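Local structure of bacterial Pleckstrin homology domain-containing protein (Shewanella loihica PV-4, 3DCX) at residues N23-A27 against V38-R43; Y64-F70 against T111-L117; V32-M36 against I47-T53; F78-L84 against V96-K101. The protein is of unknown function but adopts a bacterial pleckstrin-homology fold and is found as an assembly of five chains. All blocks are in the same frame, centred on the assembly; numbering follows the deposited sequence. Where two conformers were deposited one is given.

Interaction 1 of 4, residues N23-A27 against V38-R43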
loop_
_atom_site.group_PDB
_atom_site.type_symbol
_atom_site.label_atom_id
_atom_site.label_comp_id
_atom_site.label_asym_id
_atom_site.label_seq_id
_atom_site.Cartn_x
_atom_site.Cartn_y
_atom_site.Cartn_z
ATOM N N ASN A 23 -1.039 17.700 -17.143
ATOM C CA ASN A 23 -2.183 18.340 -16.476
ATOM C C ASN A 23 -1.901 18.809 -15.024
ATOM O O ASN A 23 -2.812 18.919 -14.188
ATOM C CB ASN A 23 -3.365 17.364 -16.480
ATOM C CG ASN A 23 -3.693 16.831 -17.892
ATOM O OD1 ASN A 23 -3.602 17.560 -18.895
ATOM N ND2 ASN A 23 -4.071 15.553 -17.965
ATOM N N GLU A 24 -0.635 19.094 -14.726
ATOM C CA GLU A 24 -0.257 19.527 -13.403
ATOM C C GLU A 24 -0.225 21.043 -13.321
ATOM O O GLU A 24 0.219 21.726 -14.248
ATOM C CB GLU A 24 1.119 18.973 -13.038
ATOM C CG GLU A 24 1.471 19.163 -11.562
ATOM C CD GLU A 24 2.689 18.377 -11.165
ATOM O OE1 GLU A 24 3.518 18.048 -12.064
ATOM O OE2 GLU A 24 2.836 18.102 -9.952
ATOM N N GLN A 25 -0.685 21.555 -12.187
ATOM C CA GLN A 25 -0.682 22.985 -11.911
ATOM C C GLN A 25 -0.084 23.262 -10.551
ATOM O O GLN A 25 -0.229 22.479 -9.615
ATOM C CB GLN A 25 -2.097 23.532 -11.962
ATOM C CG GLN A 25 -2.675 23.532 -13.350
ATOM C CD GLN A 25 -4.013 24.205 -13.380
ATOM O OE1 GLN A 25 -5.042 23.536 -13.471
ATOM N NE2 GLN A 25 -4.020 25.540 -13.252
ATOM N N LEU A 26 0.576 24.411 -10.446
ATOM C CA LEU A 26 1.147 24.853 -9.183
ATOM C C LEU A 26 0.098 25.553 -8.337
ATOM O O LEU A 26 -0.705 26.324 -8.853
ATOM C CB LEU A 26 2.329 25.780 -9.443
ATOM C CG LEU A 26 3.487 25.163 -10.232
ATOM C CD1 LEU A 26 4.572 26.186 -10.257
ATOM C CD2 LEU A 26 4.006 23.876 -9.643
ATOM N N ALA A 27 0.068 25.258 -7.045
ATOM C CA ALA A 27 -0.912 25.894 -6.149
ATOM C C ALA A 27 -0.243 26.916 -5.237
ATOM O O ALA A 27 -0.797 27.980 -4.937
ATOM C CB ALA A 27 -1.699 24.823 -5.303
ATOM N N VAL A 38 7.148 23.029 -2.757
ATOM C CA VAL A 38 6.199 23.374 -3.810
ATOM C C VAL A 38 4.964 22.496 -3.682
ATOM O O VAL A 38 5.085 21.280 -3.539
ATOM C CB VAL A 38 6.854 23.237 -5.183
ATOM C CG1 VAL A 38 5.860 23.591 -6.321
ATOM C CG2 VAL A 38 8.088 24.123 -5.228
ATOM N N PHE A 39 3.801 23.129 -3.649
ATOM C CA PHE A 39 2.525 22.408 -3.687
ATOM C C PHE A 39 1.973 22.484 -5.077
ATOM O O PHE A 39 1.664 23.571 -5.564
ATOM C CB PHE A 39 1.488 23.020 -2.749
ATOM C CG PHE A 39 1.868 22.982 -1.319
ATOM C CD1 PHE A 39 2.796 23.898 -0.806
ATOM C CD2 PHE A 39 1.283 22.059 -0.462
ATOM C CE1 PHE A 39 3.150 23.866 0.541
ATOM C CE2 PHE A 39 1.628 22.017 0.889
ATOM C CZ PHE A 39 2.552 22.914 1.390
ATOM N N THR A 40 1.843 21.336 -5.728
ATOM C CA THR A 40 1.109 21.275 -6.976
ATOM C C THR A 40 -0.297 20.713 -6.704
ATOM O O THR A 40 -0.678 20.484 -5.556
ATOM C CB THR A 40 1.865 20.482 -8.025
ATOM O OG1 THR A 40 1.505 19.082 -7.952
ATOM C CG2 THR A 40 3.378 20.712 -7.878
ATOM N N ASN A 41 -1.096 20.530 -7.744
ATOM C CA ASN A 41 -2.364 19.823 -7.550
ATOM C C ASN A 41 -2.238 18.277 -7.468
ATOM O O ASN A 41 -3.232 17.596 -7.267
ATOM C CB ASN A 41 -3.412 20.239 -8.588
ATOM C CG ASN A 41 -3.024 19.919 -9.987
ATOM O OD1 ASN A 41 -1.858 19.672 -10.306
ATOM N ND2 ASN A 41 -4.008 19.933 -10.858
ATOM N N LYS A 42 -1.027 17.748 -7.622
ATOM C CA LYS A 42 -0.756 16.299 -7.650
ATOM C C LYS A 42 0.261 15.822 -6.606
ATOM O O LYS A 42 0.293 14.644 -6.250
ATOM C CB LYS A 42 -0.191 15.928 -9.004
ATOM C CG LYS A 42 -1.012 16.342 -10.190
ATOM C CD LYS A 42 -2.162 15.434 -10.419
ATOM C CE LYS A 42 -2.781 15.697 -11.778
ATOM N NZ LYS A 42 -4.231 15.491 -11.696
ATOM N N ARG A 43 1.130 16.714 -6.165
ATOM C CA ARG A 43 2.234 16.319 -5.288
ATOM C C ARG A 43 2.847 17.506 -4.590
ATOM O O ARG A 43 2.653 18.645 -4.983
ATOM C CB ARG A 43 3.346 15.627 -6.112
ATOM C CG ARG A 43 3.858 16.500 -7.254
ATOM C CD ARG A 43 5.139 16.002 -7.949
ATOM N NE ARG A 43 5.150 16.533 -9.324
ATOM C CZ ARG A 43 6.055 16.255 -10.254
ATOM N NH1 ARG A 43 7.110 15.479 -9.997
ATOM N NH2 ARG A 43 5.913 16.770 -11.472
#
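The open end of the beta hairpin of strands 26-32 and 35-40, in this bacterial PH domain, is held largely by side chains. Glu24 reaches across with chi1 and chi2 in t, and its carboxylate takes three bonds from the other segment: Arg43 NH2 gives to Glu24 OE1 at 2.8 Å, Arg43 NE to Glu24 OE2 at 2.9 Å, and Thr40 OG1 to Glu24 OE2 at 2.6 Å. The first two form a bidentate salt bridge in the guanidinium plane; Arg43 leaves its backbone in p, then runs mostly extended. Thr40, also p, uses the same hydroxyl oxygen to accept from Lys42 N (2.9 Å) and Arg43 N (3.0 Å), an ST turn and ST motif that shape the tight link into strand 43-50. Leu26 and Thr40 form a non-hydrogen-bonded antiparallel pair, flanked by Ala27 N to Phe39 O and Asn41 N to Gln25 O, both 2.8 Å. Leu26 turns its end back onto Val38, CD2 to CG1 3.8 Å, and touches Leu12 of helix 9-16. Leu117 of the second subunit packs on Glu24 and Arg43. Asn41, chi1 p, folds back so that its OD1 receives Gln25 N at 2.9 Å.

Interaction 2 of 4, residues Y64-F70 against T111-L117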
loop_
_atom_site.group_PDB
_atom_site.type_symbol
_atom_site.label_atom_id
_atom_site.label_comp_id
_atom_site.label_asym_id
_atom_site.label_seq_id
_atom_site.Cartn_x
_atom_site.Cartn_y
_atom_site.Cartn_z
ATOM N N TYR A 64 0.226 13.355 -3.148
ATOM C CA TYR A 64 -0.626 13.502 -1.984
ATOM C C TYR A 64 -1.143 12.154 -1.533
ATOM O O TYR A 64 -1.319 11.926 -0.348
ATOM C CB TYR A 64 -1.769 14.460 -2.274
ATOM C CG TYR A 64 -1.312 15.882 -2.433
ATOM C CD1 TYR A 64 -0.922 16.648 -1.339
ATOM C CD2 TYR A 64 -1.282 16.470 -3.680
ATOM C CE1 TYR A 64 -0.513 17.984 -1.496
ATOM C CE2 TYR A 64 -0.856 17.795 -3.851
ATOM C CZ TYR A 64 -0.475 18.547 -2.763
ATOM O OH TYR A 64 -0.075 19.864 -2.966
ATOM N N LYS A 65 -1.330 11.235 -2.476
ATOM C CA LYS A 65 -1.859 9.897 -2.146
ATOM C C LYS A 65 -0.889 9.057 -1.301
ATOM O O LYS A 65 -1.292 8.069 -0.704
ATOM C CB LYS A 65 -2.317 9.162 -3.410
ATOM C CG LYS A 65 -1.250 8.998 -4.469
ATOM C CD LYS A 65 -1.798 9.056 -5.907
ATOM C CE LYS A 65 -0.645 9.021 -6.951
ATOM N NZ LYS A 65 0.303 7.886 -6.746
ATOM N N ALA A 66 0.369 9.486 -1.212
ATOM C CA ALA A 66 1.385 8.818 -0.370
ATOM C C ALA A 66 1.374 9.331 1.069
ATOM O O ALA A 66 2.031 8.762 1.951
ATOM C CB ALA A 66 2.767 9.037 -0.963
ATOM N N ILE A 67 0.685 10.443 1.304
ATOM C CA ILE A 67 0.603 11.036 2.636
ATOM C C ILE A 67 -0.516 10.305 3.354
ATOM O O ILE A 67 -1.702 10.547 3.105
ATOM C CB ILE A 67 0.320 12.557 2.603
ATOM C CG1 ILE A 67 1.371 13.309 1.796
ATOM C CG2 ILE A 67 0.309 13.105 3.983
ATOM C CD1 ILE A 67 1.006 14.751 1.523
ATOM N N THR A 68 -0.151 9.398 4.237
ATOM C CA THR A 68 -1.119 8.493 4.857
ATOM C C THR A 68 -1.828 9.139 6.051
ATOM O O THR A 68 -2.953 8.774 6.420
ATOM C CB THR A 68 -0.413 7.217 5.304
ATOM O OG1 THR A 68 0.637 7.569 6.206
ATOM C CG2 THR A 68 0.194 6.489 4.083
ATOM N N HIS A 69 -1.147 10.085 6.674
ATOM C CA HIS A 69 -1.715 10.900 7.735
ATOM C C HIS A 69 -0.781 12.077 7.992
ATOM O O HIS A 69 0.352 12.128 7.482
ATOM C CB HIS A 69 -2.070 10.084 9.004
ATOM C CG HIS A 69 -0.941 9.337 9.656
ATOM N ND1 HIS A 69 -0.620 9.501 10.989
ATOM C CD2 HIS A 69 -0.118 8.365 9.197
ATOM C CE1 HIS A 69 0.380 8.703 11.299
ATOM N NE2 HIS A 69 0.705 8.005 10.228
ATOM N N PHE A 70 -1.299 13.067 8.699
ATOM C CA PHE A 70 -0.531 14.271 8.948
ATOM C C PHE A 70 -1.020 14.959 10.190
ATOM O O PHE A 70 -2.123 14.714 10.647
ATOM C CB PHE A 70 -0.555 15.211 7.718
ATOM C CG PHE A 70 -1.936 15.621 7.265
ATOM C CD1 PHE A 70 -2.657 14.830 6.397
ATOM C CD2 PHE A 70 -2.505 16.794 7.720
ATOM C CE1 PHE A 70 -3.918 15.203 5.986
ATOM C CE2 PHE A 70 -3.770 17.179 7.322
ATOM C CZ PHE A 70 -4.476 16.394 6.429
ATOM N N THR A 111 -4.822 23.291 1.571
ATOM C CA THR A 111 -4.289 22.675 0.351
ATOM C C THR A 111 -4.034 21.189 0.513
ATOM O O THR A 111 -4.395 20.382 -0.358
ATOM C CB THR A 111 -2.975 23.347 -0.086
ATOM O OG1 THR A 111 -3.185 24.752 -0.169
ATOM C CG2 THR A 111 -2.518 22.812 -1.447
ATOM N N ILE A 112 -3.436 20.805 1.637
ATOM C CA ILE A 112 -3.202 19.381 1.881
ATOM C C ILE A 112 -4.518 18.640 1.980
ATOM O O ILE A 112 -4.683 17.536 1.450
ATOM C CB ILE A 112 -2.316 19.144 3.157
ATOM C CG1 ILE A 112 -0.890 19.611 2.889
ATOM C CG2 ILE A 112 -2.299 17.674 3.534
ATOM C CD1 ILE A 112 -0.103 20.070 4.125
ATOM N N ALA A 113 -5.487 19.246 2.650
ATOM C CA ALA A 113 -6.783 18.643 2.757
ATOM C C ALA A 113 -7.466 18.569 1.386
ATOM O O ALA A 113 -8.061 17.546 1.050
ATOM C CB ALA A 113 -7.659 19.442 3.745
ATOM N N ASN A 114 -7.413 19.663 0.609
ATOM C CA ASN A 114 -8.001 19.674 -0.749
ATOM C C ASN A 114 -7.455 18.595 -1.661
ATOM O O ASN A 114 -8.194 17.983 -2.442
ATOM C CB ASN A 114 -7.841 21.058 -1.437
ATOM C CG ASN A 114 -8.884 22.049 -0.989
ATOM O OD1 ASN A 114 -9.994 21.660 -0.622
ATOM N ND2 ASN A 114 -8.536 23.338 -0.993
ATOM N N PHE A 115 -6.156 18.356 -1.591
ATOM C CA PHE A 115 -5.524 17.432 -2.547
ATOM C C PHE A 115 -5.264 16.057 -1.970
ATOM O O PHE A 115 -5.096 15.114 -2.729
ATOM C CB PHE A 115 -4.246 18.038 -3.114
ATOM C CG PHE A 115 -4.467 19.337 -3.890
ATOM C CD1 PHE A 115 -5.404 19.406 -4.915
ATOM C CD2 PHE A 115 -3.734 20.474 -3.588
ATOM C CE1 PHE A 115 -5.603 20.580 -5.614
ATOM C CE2 PHE A 115 -3.929 21.656 -4.291
ATOM C CZ PHE A 115 -4.867 21.705 -5.311
ATOM N N SER A 116 -5.255 15.887 -0.652
ATOM C CA SER A 116 -4.876 14.585 -0.110
ATOM C C SER A 116 -6.009 13.739 0.498
ATOM O O SER A 116 -5.782 12.564 0.834
ATOM C CB SER A 116 -3.684 14.718 0.862
ATOM O OG SER A 116 -4.078 15.071 2.179
ATOM N N LEU A 117 -7.211 14.301 0.629
ATOM C CA LEU A 117 -8.301 13.632 1.368
ATOM C C LEU A 117 -9.369 13.093 0.435
ATOM O O LEU A 117 -9.730 13.802 -0.527
ATOM C CB LEU A 117 -8.971 14.602 2.351
ATOM C CG LEU A 117 -8.150 15.102 3.531
ATOM C CD1 LEU A 117 -9.018 16.047 4.385
ATOM C CD2 LEU A 117 -7.646 13.934 4.356
ATOM O OXT LEU A 117 -9.895 11.976 0.646
HETATM O O HOH W 1 -3.732 10.812 1.136
#
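Helix 111-116, the last turns of the C-terminal helix, lies against the 3-10 turn and the start of strand 67-73. Thr111 enters first, its CG2 4.1 Å from Tyr64 OH; that hydroxyl is hydrogen-bonded to Thr40 O. Ile112 follows, setting CG2 over the face of the Phe70 ring in a CH-pi contact, 3.8 Å from CG2 to the ring centroid. Phe115 makes the matching contact on the other aromatic: its CB sits 3.5 Å from the centroid of the Tyr64 ring, and the two rings meet obliquely with planes at 35°. Ser116 lies between both aromatics, its CB 3.7 Å from Tyr64 CB, and its OG turns inward to donate to Ile112 O at 2.6 Å. A water 2.7 Å from Ser116 O and 2.8 Å from Ile67 O links the two carbonyls. Leu117 ends the chain with CD2 4.3 Å from Phe70 CE1, near the ring edge. Phe70 also pairs with a strand of the third subunit, which continues the sheet. Tyr64 and Phe70 thus seat the helix on this part of the chain; two antiparallel sheets packed together, with a C-terminal helix capping an open end, make up the PH fold.

Interaction 3 of 4, residues V32-M36 against I47-T53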
loop_
_atom_site.group_PDB
_atom_site.type_symbol
_atom_site.label_atom_id
_atom_site.label_comp_id
_atom_site.label_asym_id
_atom_site.label_seq_id
_atom_site.Cartn_x
_atom_site.Cartn_y
_atom_site.Cartn_z
ATOM N N VAL A 32 12.860 28.709 1.438
ATOM C CA VAL A 32 13.593 28.959 2.672
ATOM C C VAL A 32 15.066 28.936 2.274
ATOM O O VAL A 32 15.628 27.874 2.008
ATOM C CB VAL A 32 13.254 27.938 3.802
ATOM C CG1 VAL A 32 14.134 28.194 5.037
ATOM C CG2 VAL A 32 11.793 28.053 4.184
ATOM N N ILE A 33 15.657 30.129 2.181
ATOM C CA ILE A 33 17.038 30.318 1.709
ATOM C C ILE A 33 17.184 29.779 0.271
ATOM O O ILE A 33 16.706 30.408 -0.664
ATOM C CB ILE A 33 18.108 29.753 2.698
ATOM C CG1 ILE A 33 17.896 30.311 4.117
ATOM C CG2 ILE A 33 19.507 30.157 2.241
ATOM C CD1 ILE A 33 18.503 29.444 5.235
ATOM N N ARG A 34 17.815 28.626 0.075
ATOM C CA ARG A 34 17.945 28.047 -1.274
ATOM C C ARG A 34 16.932 26.926 -1.573
ATOM O O ARG A 34 16.766 26.528 -2.724
ATOM C CB ARG A 34 19.326 27.441 -1.467
ATOM C CG ARG A 34 20.469 28.340 -1.184
ATOM C CD ARG A 34 21.778 27.654 -1.583
ATOM N NE ARG A 34 22.024 26.386 -0.874
ATOM C CZ ARG A 34 23.245 25.909 -0.612
ATOM N NH1 ARG A 34 24.325 26.570 -1.017
ATOM N NH2 ARG A 34 23.396 24.769 0.043
ATOM N N ASP A 35 16.301 26.402 -0.538
ATOM C CA ASP A 35 15.412 25.260 -0.650
ATOM C C ASP A 35 13.988 25.738 -0.926
ATOM O O ASP A 35 13.630 26.867 -0.605
ATOM C CB ASP A 35 15.463 24.435 0.639
ATOM C CG ASP A 35 16.846 23.859 0.921
ATOM O OD1 ASP A 35 17.673 23.776 -0.020
ATOM O OD2 ASP A 35 17.115 23.488 2.091
HETATM N N MSE A 36 13.196 24.874 -1.545
HETATM C CA MSE A 36 11.826 25.173 -1.894
HETATM C C MSE A 36 10.890 24.039 -1.556
HETATM O O MSE A 36 11.243 22.858 -1.636
HETATM C CB MSE A 36 11.710 25.463 -3.375
HETATM C CG MSE A 36 11.597 26.892 -3.703
HETATM SE SE MSE A 36 11.188 27.068 -5.574
HETATM C CE MSE A 36 12.490 28.333 -5.898
ATOM N N ILE A 47 12.536 20.659 -3.025
ATOM C CA ILE A 47 13.802 20.976 -3.692
ATOM C C ILE A 47 14.859 21.367 -2.665
ATOM O O ILE A 47 14.791 22.455 -2.080
ATOM C CB ILE A 47 13.620 22.122 -4.694
ATOM C CG1 ILE A 47 12.529 21.760 -5.716
ATOM C CG2 ILE A 47 14.973 22.448 -5.371
ATOM C CD1 ILE A 47 12.213 22.839 -6.741
ATOM N N ASP A 48 15.813 20.473 -2.428
ATOM C CA ASP A 48 16.836 20.710 -1.444
ATOM C C ASP A 48 18.178 20.849 -2.174
ATOM O O ASP A 48 18.525 20.031 -3.031
ATOM C CB ASP A 48 16.842 19.577 -0.399
ATOM C CG ASP A 48 15.466 19.390 0.314
ATOM O OD1 ASP A 48 14.711 20.371 0.519
ATOM O OD2 ASP A 48 15.138 18.230 0.671
ATOM N N LYS A 49 18.915 21.897 -1.838
ATOM C CA LYS A 49 20.245 22.123 -2.405
ATOM C C LYS A 49 21.295 21.995 -1.294
ATOM O O LYS A 49 21.082 22.431 -0.156
ATOM C CB LYS A 49 20.324 23.481 -3.096
ATOM C CG LYS A 49 19.215 23.719 -4.139
ATOM C CD LYS A 49 19.444 25.022 -4.876
ATOM C CE LYS A 49 18.776 25.047 -6.230
ATOM N NZ LYS A 49 19.315 26.168 -7.006
ATOM N N GLN A 50 22.414 21.376 -1.631
ATOM C CA GLN A 50 23.507 21.203 -0.693
ATOM C C GLN A 50 24.826 21.651 -1.304
ATOM O O GLN A 50 24.955 21.731 -2.522
ATOM C CB GLN A 50 23.594 19.733 -0.279
ATOM C CG GLN A 50 22.471 19.294 0.656
ATOM C CD GLN A 50 22.498 17.811 0.904
ATOM O OE1 GLN A 50 22.369 17.006 -0.035
ATOM N NE2 GLN A 50 22.669 17.425 2.173
ATOM N N GLY A 51 25.788 21.917 -0.434
ATOM C CA GLY A 51 27.144 22.287 -0.819
ATOM C C GLY A 51 27.245 23.789 -0.761
ATOM O O GLY A 51 26.231 24.457 -0.691
ATOM N N VAL A 52 28.455 24.324 -0.792
ATOM C CA VAL A 52 28.666 25.767 -0.796
ATOM C C VAL A 52 27.989 26.424 -2.006
ATOM O O VAL A 52 27.334 27.457 -1.858
ATOM C CB VAL A 52 30.177 26.115 -0.753
ATOM C CG1 VAL A 52 30.423 27.645 -0.837
ATOM C CG2 VAL A 52 30.777 25.552 0.498
ATOM N N THR A 53 28.115 25.801 -3.182
ATOM C CA THR A 53 27.634 26.391 -4.426
ATOM C C THR A 53 26.214 25.945 -4.734
ATOM O O THR A 53 25.611 26.423 -5.680
ATOM C CB THR A 53 28.582 26.066 -5.633
ATOM O OG1 THR A 53 28.562 24.650 -5.907
ATOM C CG2 THR A 53 30.027 26.574 -5.350
HETATM O O HOH W 2 20.181 24.820 1.291
HETATM O O HOH W 3 12.474 21.592 0.702
#
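Arg34 and Asp35 supply the strongest polar links between the two segments. Both terminal nitrogens of the Arg34 guanidinium converge on one carbonyl, NH1 and NH2 each lying 2.9 Å from Gly51 O, and NH2 adds a weak bond to Lys49 O at 3.3 Å. The carboxylate of Asp35 accepts from the neighbouring strand, Lys49 N to Asp35 OD1 being 2.9 Å. These bonds extend the beta hairpin of strands 35-40 and 43-50, in the first sheet of the PH domain, beyond its last backbone pair. That pair is Met36 (selenomethionine) with Ile47, antiparallel and hydrogen-bonded, with Met36 N to Ile47 O and Ile47 N to Met36 O both 2.9 Å. One water links the polar groups, accepting from Arg34 NE (3.2 Å) and donating to Asp35 OD1 (3.0 Å) and Lys49 O (2.9 Å); another donates to Met36 O at 2.9 Å and Asp48 OD1 at 2.6 Å. A type II' turn from Val32 to Asp35, with Ile33 at positive phi, places Arg34 where its side chain can follow the neighbouring strand outward to the loop at Gly51. Packing is modest at this surface: the Arg34 side chain passes Lys49, NE to CB 4.0 Å. Strand 56-63 pairs with the other side of strand 43-50, and Tyr59 touches Ile47; on one face Met36 CB meets Ile47 CB at 4.1 Å.

Interaction 4 of 4, residues F78-L84 against V96-K101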
loop_
_atom_site.group_PDB
_atom_site.type_symbol
_atom_site.label_atom_id
_atom_site.label_comp_id
_atom_site.label_asym_id
_atom_site.label_seq_id
_atom_site.Cartn_x
_atom_site.Cartn_y
_atom_site.Cartn_z
ATOM N N PHE A 78 5.158 33.122 20.684
ATOM C CA PHE A 78 5.383 33.881 19.444
ATOM C C PHE A 78 6.748 33.576 18.825
ATOM O O PHE A 78 6.909 33.623 17.612
ATOM C CB PHE A 78 5.250 35.388 19.683
ATOM C CG PHE A 78 5.601 36.219 18.481
ATOM C CD1 PHE A 78 4.734 36.297 17.397
ATOM C CD2 PHE A 78 6.799 36.915 18.420
ATOM C CE1 PHE A 78 5.049 37.056 16.282
ATOM C CE2 PHE A 78 7.113 37.678 17.297
ATOM C CZ PHE A 78 6.242 37.741 16.228
ATOM N N ASP A 79 7.718 33.244 19.669
ATOM C CA ASP A 79 9.082 32.946 19.243
ATOM C C ASP A 79 9.187 31.609 18.501
ATOM O O ASP A 79 10.118 31.401 17.738
ATOM C CB ASP A 79 10.015 32.976 20.471
ATOM C CG ASP A 79 9.908 34.297 21.260
ATOM O OD1 ASP A 79 10.257 35.371 20.705
ATOM O OD2 ASP A 79 9.471 34.264 22.440
HETATM N N MSE A 80 8.220 30.716 18.702
HETATM C CA MSE A 80 8.215 29.404 18.045
HETATM C C MSE A 80 7.212 29.343 16.889
HETATM O O MSE A 80 6.241 30.095 16.854
HETATM C CB MSE A 80 7.857 28.317 19.064
HETATM C CG MSE A 80 8.873 28.159 20.193
HETATM SE SE MSE A 80 10.496 27.275 19.573
HETATM C CE MSE A 80 9.703 25.467 19.201
ATOM N N ASP A 81 7.443 28.406 15.973
ATOM C CA ASP A 81 6.553 28.179 14.826
ATOM C C ASP A 81 5.735 26.908 14.998
ATOM O O ASP A 81 6.148 25.984 15.707
ATOM C CB ASP A 81 7.388 28.075 13.554
ATOM C CG ASP A 81 8.130 29.355 13.248
ATOM O OD1 ASP A 81 7.527 30.439 13.485
ATOM O OD2 ASP A 81 9.303 29.284 12.782
ATOM N N ALA A 82 4.574 26.867 14.347
ATOM C CA ALA A 82 3.768 25.636 14.289
ATOM C C ALA A 82 4.541 24.610 13.487
ATOM O O ALA A 82 5.388 24.969 12.667
ATOM C CB ALA A 82 2.381 25.885 13.649
ATOM N N GLU A 83 4.254 23.335 13.739
ATOM C CA GLU A 83 4.982 22.231 13.115
ATOM C C GLU A 83 4.041 21.371 12.296
ATOM O O GLU A 83 2.955 21.037 12.764
ATOM C CB GLU A 83 5.609 21.381 14.205
ATOM C CG GLU A 83 6.871 20.692 13.799
ATOM C CD GLU A 83 7.486 19.949 14.961
ATOM O OE1 GLU A 83 6.942 18.886 15.340
ATOM O OE2 GLU A 83 8.506 20.434 15.482
ATOM N N LEU A 84 4.453 21.035 11.077
ATOM C CA LEU A 84 3.718 20.096 10.225
ATOM C C LEU A 84 4.493 18.779 10.180
ATOM O O LEU A 84 5.687 18.774 9.892
ATOM C CB LEU A 84 3.551 20.656 8.805
ATOM C CG LEU A 84 2.920 19.816 7.676
ATOM C CD1 LEU A 84 1.421 19.647 7.913
ATOM C CD2 LEU A 84 3.167 20.457 6.313
ATOM N N VAL A 96 9.145 16.318 9.017
ATOM C CA VAL A 96 8.731 17.369 9.933
ATOM C C VAL A 96 9.198 18.745 9.396
ATOM O O VAL A 96 10.372 18.953 9.076
ATOM C CB VAL A 96 9.259 17.105 11.343
ATOM C CG1 VAL A 96 8.751 18.159 12.320
ATOM C CG2 VAL A 96 8.844 15.734 11.802
ATOM N N LYS A 97 8.253 19.660 9.238
ATOM C CA LYS A 97 8.558 20.968 8.654
ATOM C C LYS A 97 8.004 22.088 9.532
ATOM O O LYS A 97 6.873 22.007 10.023
ATOM C CB LYS A 97 8.033 21.041 7.219
ATOM C CG LYS A 97 8.775 20.126 6.227
ATOM C CD LYS A 97 10.200 20.606 5.886
ATOM C CE LYS A 97 10.269 21.212 4.477
ATOM N NZ LYS A 97 11.630 21.648 3.999
ATOM N N GLU A 98 8.840 23.097 9.791
ATOM C CA GLU A 98 8.393 24.283 10.521
ATOM C C GLU A 98 7.558 25.124 9.606
ATOM O O GLU A 98 7.968 25.404 8.474
ATOM C CB GLU A 98 9.568 25.140 11.007
ATOM C CG GLU A 98 9.987 24.880 12.436
ATOM C CD GLU A 98 11.211 25.708 12.816
ATOM O OE1 GLU A 98 11.199 26.953 12.591
ATOM O OE2 GLU A 98 12.187 25.099 13.320
ATOM N N LEU A 99 6.378 25.507 10.087
ATOM C CA LEU A 99 5.521 26.407 9.357
ATOM C C LEU A 99 5.976 27.821 9.697
ATOM O O LEU A 99 5.381 28.492 10.539
ATOM C CB LEU A 99 4.047 26.154 9.704
ATOM C CG LEU A 99 3.515 24.768 9.282
ATOM C CD1 LEU A 99 2.059 24.535 9.667
ATOM C CD2 LEU A 99 3.733 24.498 7.779
ATOM N N LYS A 100 7.048 28.243 9.027
ATOM C CA LYS A 100 7.754 29.486 9.370
ATOM C C LYS A 100 6.893 30.718 9.162
ATOM O O LYS A 100 5.955 30.709 8.357
ATOM C CB LYS A 100 9.041 29.617 8.565
ATOM C CG LYS A 100 9.985 28.481 8.828
ATOM C CD LYS A 100 11.187 28.493 7.928
ATOM C CE LYS A 100 12.126 27.377 8.338
ATOM N NZ LYS A 100 12.483 27.498 9.789
ATOM N N LYS A 101 7.205 31.765 9.926
ATOM C CA LYS A 101 6.564 33.067 9.746
ATOM C C LYS A 101 6.726 33.510 8.285
ATOM O O LYS A 101 7.808 33.401 7.685
ATOM C CB LYS A 101 7.122 34.100 10.726
ATOM C CG LYS A 101 6.643 33.849 12.154
ATOM C CD LYS A 101 7.371 34.706 13.161
ATOM C CE LYS A 101 6.996 34.315 14.584
ATOM N NZ LYS A 101 7.377 32.899 14.889
HETATM O O HOH W 4 9.466 31.532 11.464
HETATM O O HOH W 5 3.762 29.098 12.814
#
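The beta hairpin of strands 82-88 and 95-99 frays at this end into two loops joined by a lysine. Lys101 NZ donates to Phe78 O at 2.9 Å and to Asp81 OD1 at 2.8 Å, the latter a salt bridge. The same amine stands over the face of the Phe78 ring, 5.0 Å from NZ to the ring centroid, a cation-pi contact joined by a CH-pi one from Lys101 CE, 4.0 Å from the centroid. A water accepts from Lys101 N (2.7 Å) and donates to Asp81 OD2 (2.6 Å). That oxygen lies 3.0 Å from Glu98 OE1; the amino group of Gly1 bonds to Glu98 OE1 and weakly to Asp81 OD2, and Lys100 NZ adds a weak salt bridge to Glu98 OE1, which should offset the closeness of the two acids. Further in, the strands belong to the second sheet of the PH domain, 82-88 in its middle and 95-99 at its edge. Leu84 and Lys97 are a hydrogen-bonded antiparallel pair, Leu84 N to Lys97 O and Lys97 N to Leu84 O both 2.8 Å, followed by the non-hydrogen-bonded pair Glu83 and Glu98, then Leu99 N to Ala82 O at 2.8 Å. Past it a second water bridges Ala82 N (2.8 Å) and Leu99 O (2.9 Å). Leu84 and Leu99 share the face turned to helix 105-116, Leu84 CB meeting Leu99 CD2 at 4.0 Å.

From the N terminus, interaction 1 opens at 23-27 and closes at 38-43, around the turn at 32-36 where interaction 3 begins. Interaction 3 closes only at 47-53, so the two loops cross, and both use strand 35-40, from its two ends. Interaction 2 then opens at 64-70 and closes at the C terminus, enclosing the hairpin of interaction 4. Interactions 1 and 2 meet where Tyr64 OH lies 2.7 Å from Thr40 O, a probable hydrogen bond that links the first sheet to the turn leading into the second. Ile112 CD1 meets Leu84 CD2 at 4.0 Å, joining interactions 2 and 4 through the helix, and Val32 CG2 touches Lys100 CD at 3.8 Å, joining interactions 3 and 4.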